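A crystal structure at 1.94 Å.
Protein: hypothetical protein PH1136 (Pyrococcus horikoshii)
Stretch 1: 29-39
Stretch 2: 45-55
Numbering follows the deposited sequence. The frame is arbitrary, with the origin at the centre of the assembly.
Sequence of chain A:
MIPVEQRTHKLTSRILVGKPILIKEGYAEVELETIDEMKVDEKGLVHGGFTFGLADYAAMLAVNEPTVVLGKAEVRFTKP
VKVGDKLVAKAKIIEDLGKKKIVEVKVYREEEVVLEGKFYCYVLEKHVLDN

Stretch 1 (29-39) EVELETIDEMK
Stretch 2, residues 45-55: LVHGGFTFGLA

Residues 29-39 begin as the end of an extended strand (29-33), pass through a loop at Thr34 and Ile35, and close in a short 3-10 segment (36-38) before Lys39. Residues 45-55 start extended and then wind into a helix that runs to Ala55 and beyond. The helix runs alongside the strand in a roughly antiparallel sense, 154° between their N-to-C directions, with the axes 9.3 Å apart at closest approach. Together the stretches bury 495 Å².

Stretch 2 enters alongside the end of stretch 1. Leu45 (phi/psi -68/125; t, p) points its CA-to-CB bond away from stretch 1, and its backbone makes the approach: Lys39 CA lies 3.2 Å from Leu45 O in a CA-H...O contact. Lys39 (-73/156) turns its own side chain (p, t, t, m) back onto its stretch, where Lys39 NZ forms a salt bridge with Asp36 OD1 at 2.9 Å and also donates to Asp36 O at 3.1 Å.

Val46 (-82/134; t) pairs with Lys39 in a single beta bridge, Val46 CA and Lys39 CA being 4.3 Å apart. Val46 CA contributes a second CA-H...O contact, 3.5 Å from Met38 O. Val46 CG1 is 3.2 Å from CE of Met38, a selenomethionine, and Val46 CG2 lies 4.0 Å from CB of Thr34 (-74/143; p).

The one conventional hydrogen bond between the stretches follows at His47 (-64/134): His47 N donates to Met38 O over 2.9 Å at a nearly linear 173°. The imidazole (chi1 t, chi2 49°) leads away, and the contact at His47 that counts is its backbone N. His47 O then accepts from Phe50 N at 3.1 Å, as the chain turns into the helix through Gly48 (-61/-18) and Gly49 (-63/-33), neither of which touches stretch 1.

Phe50 (-73/-40; chi1 m, chi2 -74°) points toward stretch 1 and meets Met38 (-83/-6), whose m, t, p side chain reaches across the ring. Met38 CG sits over one face, 3.5 Å from the Phe50 ring centroid and 12° off the normal, a CH-pi geometry that sets a weakly polarized C-H against the electron-rich ring face. Met38 SE lies more obliquely, 4.5 Å from the Phe50 ring centroid and 32° off the normal, and Met38 CE ends 3.2 Å from Phe50 CB. Met38 thus fills the space between Val46 and the first turn of the helix.

Thr51 (m), Phe52 (t) and Gly53 carry the helix onward without contacting the strand. One turn after Phe50, Leu54 (-60/-48; t, p) points toward the strand, and Leu54 N is bonded to Phe50 O at 2.9 Å. In register, Leu32 CA and Leu54 CA are 7.1 Å apart. Leu54 CD2 lies 3.8 Å from CB of Leu32 (t, p), and Leu54 CD1 lies 3.7 Å from CG1 of Val30 (t) and 3.5 Å from Val30 O. Val30 and Leu32 share the strand face directed at the helix, whereas the intervening Glu31 points away. Ala55 likewise turns its methyl from the strand.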

# COMPACT_ATOMS: atom_id res chain seq x y z
N GLU A 29 -2.09 2.74 7.47
CA GLU A 29 -0.64 2.66 7.51
C GLU A 29 -0.26 1.19 7.58
O GLU A 29 -0.84 0.42 8.37
CB GLU A 29 -0.07 3.43 8.71
CG GLU A 29 -0.28 4.94 8.62
CD GLU A 29 0.40 5.69 9.76
OE1 GLU A 29 1.05 5.02 10.60
OE2 GLU A 29 0.29 6.93 9.80
N VAL A 30 0.70 0.80 6.75
CA VAL A 30 1.16 -0.58 6.68
C VAL A 30 2.69 -0.56 6.63
O VAL A 30 3.28 0.25 5.94
CB VAL A 30 0.63 -1.27 5.40
CG1 VAL A 30 0.98 -2.75 5.43
CG2 VAL A 30 -0.89 -1.06 5.26
N GLU A 31 3.32 -1.45 7.38
CA GLU A 31 4.78 -1.48 7.41
C GLU A 31 5.31 -2.77 6.80
O GLU A 31 4.64 -3.81 6.82
CB GLU A 31 5.29 -1.34 8.85
CG GLU A 31 4.71 -2.36 9.81
CD GLU A 31 5.41 -2.35 11.17
OE1 GLU A 31 5.71 -1.24 11.67
OE2 GLU A 31 5.65 -3.44 11.73
N LEU A 32 6.52 -2.69 6.25
CA LEU A 32 7.13 -3.86 5.64
C LEU A 32 8.63 -3.86 5.89
O LEU A 32 9.32 -2.86 5.66
CB LEU A 32 6.89 -3.86 4.12
CG LEU A 32 7.59 -4.92 3.26
CD1 LEU A 32 7.06 -6.31 3.58
CD2 LEU A 32 7.32 -4.62 1.77
N GLU A 33 9.12 -4.99 6.40
CA GLU A 33 10.55 -5.19 6.62
C GLU A 33 11.00 -5.88 5.33
O GLU A 33 10.49 -6.95 4.99
CB GLU A 33 10.79 -6.13 7.81
CG GLU A 33 10.64 -5.46 9.17
CD GLU A 33 11.74 -4.45 9.44
OE1 GLU A 33 11.66 -3.75 10.48
OE2 GLU A 33 12.68 -4.36 8.62
N THR A 34 11.90 -5.25 4.59
CA THR A 34 12.35 -5.86 3.35
C THR A 34 13.28 -7.03 3.65
O THR A 34 14.07 -6.98 4.61
CB THR A 34 13.04 -4.85 2.44
OG1 THR A 34 14.13 -4.23 3.12
CG2 THR A 34 12.04 -3.80 1.99
N ILE A 35 13.17 -8.09 2.84
CA ILE A 35 13.98 -9.30 3.02
C ILE A 35 14.84 -9.62 1.81
O ILE A 35 14.64 -9.08 0.71
CB ILE A 35 13.11 -10.55 3.34
CG1 ILE A 35 12.05 -10.75 2.25
CG2 ILE A 35 12.48 -10.39 4.71
CD1 ILE A 35 11.19 -12.00 2.46
N ASP A 36 15.78 -10.53 2.02
CA ASP A 36 16.73 -10.90 0.98
C ASP A 36 16.15 -11.40 -0.35
O ASP A 36 16.73 -11.17 -1.41
CB ASP A 36 17.71 -11.92 1.55
CG ASP A 36 18.98 -12.01 0.74
OD1 ASP A 36 19.11 -12.94 -0.07
OD2 ASP A 36 19.82 -11.11 0.91
N GLU A 37 15.00 -12.07 -0.31
CA GLU A 37 14.40 -12.58 -1.53
C GLU A 37 13.89 -11.47 -2.45
O GLU A 37 13.65 -11.71 -3.64
CB GLU A 37 13.25 -13.54 -1.20
CG GLU A 37 13.70 -14.84 -0.51
CD GLU A 37 13.82 -14.71 1.00
OE1 GLU A 37 14.51 -13.79 1.50
OE2 GLU A 37 13.22 -15.55 1.70
N MSE A 38 13.73 -10.28 -1.89
CA MSE A 38 13.24 -9.10 -2.62
C MSE A 38 14.33 -8.38 -3.42
O MSE A 38 14.04 -7.43 -4.14
CB MSE A 38 12.64 -8.09 -1.61
CG MSE A 38 11.29 -8.46 -1.04
SE MSE A 38 10.68 -7.32 0.28
CE MSE A 38 10.87 -5.91 -0.34
N LYS A 39 15.58 -8.82 -3.27
CA LYS A 39 16.69 -8.20 -3.96
C LYS A 39 16.75 -8.50 -5.46
O LYS A 39 16.24 -9.50 -5.92
CB LYS A 39 18.02 -8.62 -3.32
CG LYS A 39 18.45 -10.04 -3.64
CD LYS A 39 19.71 -10.42 -2.87
CE LYS A 39 20.11 -11.86 -3.15
NZ LYS A 39 18.95 -12.77 -2.97
N LEU A 45 19.83 -4.24 -3.79
CA LEU A 45 18.76 -3.38 -4.24
C LEU A 45 17.43 -4.14 -4.25
O LEU A 45 17.32 -5.22 -4.83
CB LEU A 45 19.08 -2.83 -5.64
CG LEU A 45 18.04 -1.95 -6.34
CD1 LEU A 45 17.81 -0.67 -5.54
CD2 LEU A 45 18.53 -1.62 -7.75
N VAL A 46 16.43 -3.59 -3.55
CA VAL A 46 15.11 -4.20 -3.48
C VAL A 46 14.28 -3.85 -4.72
O VAL A 46 14.22 -2.70 -5.15
CB VAL A 46 14.36 -3.74 -2.21
CG1 VAL A 46 12.90 -4.26 -2.25
CG2 VAL A 46 15.07 -4.29 -0.97
N HIS A 47 13.63 -4.85 -5.29
CA HIS A 47 12.82 -4.61 -6.47
C HIS A 47 11.65 -3.68 -6.15
O HIS A 47 10.96 -3.87 -5.14
CB HIS A 47 12.30 -5.95 -7.02
CG HIS A 47 11.66 -5.83 -8.36
ND1 HIS A 47 12.24 -5.16 -9.41
CD2 HIS A 47 10.49 -6.33 -8.83
CE1 HIS A 47 11.45 -5.24 -10.47
NE2 HIS A 47 10.38 -5.94 -10.14
N GLY A 48 11.42 -2.69 -7.01
CA GLY A 48 10.34 -1.73 -6.81
C GLY A 48 8.96 -2.36 -6.78
O GLY A 48 7.99 -1.75 -6.29
N GLY A 49 8.85 -3.58 -7.28
CA GLY A 49 7.56 -4.25 -7.26
C GLY A 49 7.09 -4.48 -5.84
O GLY A 49 5.88 -4.46 -5.55
N PHE A 50 8.02 -4.71 -4.92
CA PHE A 50 7.61 -4.94 -3.53
C PHE A 50 7.16 -3.65 -2.86
O PHE A 50 6.18 -3.63 -2.12
CB PHE A 50 8.76 -5.63 -2.78
CG PHE A 50 9.05 -7.01 -3.30
CD1 PHE A 50 8.19 -8.06 -3.02
CD2 PHE A 50 10.14 -7.23 -4.13
CE1 PHE A 50 8.39 -9.32 -3.57
CE2 PHE A 50 10.36 -8.48 -4.70
CZ PHE A 50 9.49 -9.53 -4.42
N THR A 51 7.89 -2.57 -3.13
CA THR A 51 7.56 -1.27 -2.60
C THR A 51 6.19 -0.84 -3.11
O THR A 51 5.36 -0.29 -2.36
CB THR A 51 8.60 -0.25 -3.04
OG1 THR A 51 9.90 -0.73 -2.70
CG2 THR A 51 8.35 1.09 -2.35
N PHE A 52 5.95 -1.10 -4.39
CA PHE A 52 4.64 -0.78 -4.99
C PHE A 52 3.55 -1.64 -4.35
O PHE A 52 2.46 -1.15 -4.05
CB PHE A 52 4.66 -1.05 -6.50
CG PHE A 52 3.30 -0.86 -7.18
CD1 PHE A 52 2.98 0.35 -7.78
CD2 PHE A 52 2.37 -1.88 -7.19
CE1 PHE A 52 1.72 0.53 -8.40
CE2 PHE A 52 1.10 -1.72 -7.79
CZ PHE A 52 0.78 -0.50 -8.40
N GLY A 53 3.85 -2.93 -4.14
CA GLY A 53 2.86 -3.82 -3.55
C GLY A 53 2.47 -3.30 -2.18
O GLY A 53 1.30 -3.30 -1.82
N LEU A 54 3.47 -2.89 -1.40
CA LEU A 54 3.16 -2.34 -0.08
C LEU A 54 2.26 -1.11 -0.21
O LEU A 54 1.25 -0.98 0.50
CB LEU A 54 4.45 -1.97 0.68
CG LEU A 54 4.32 -1.00 1.86
CD1 LEU A 54 3.50 -1.63 2.98
CD2 LEU A 54 5.71 -0.64 2.38
N ALA A 55 2.62 -0.19 -1.09
CA ALA A 55 1.78 1.01 -1.25
C ALA A 55 0.35 0.68 -1.72
O ALA A 55 -0.62 1.27 -1.25
CB ALA A 55 2.44 1.99 -2.24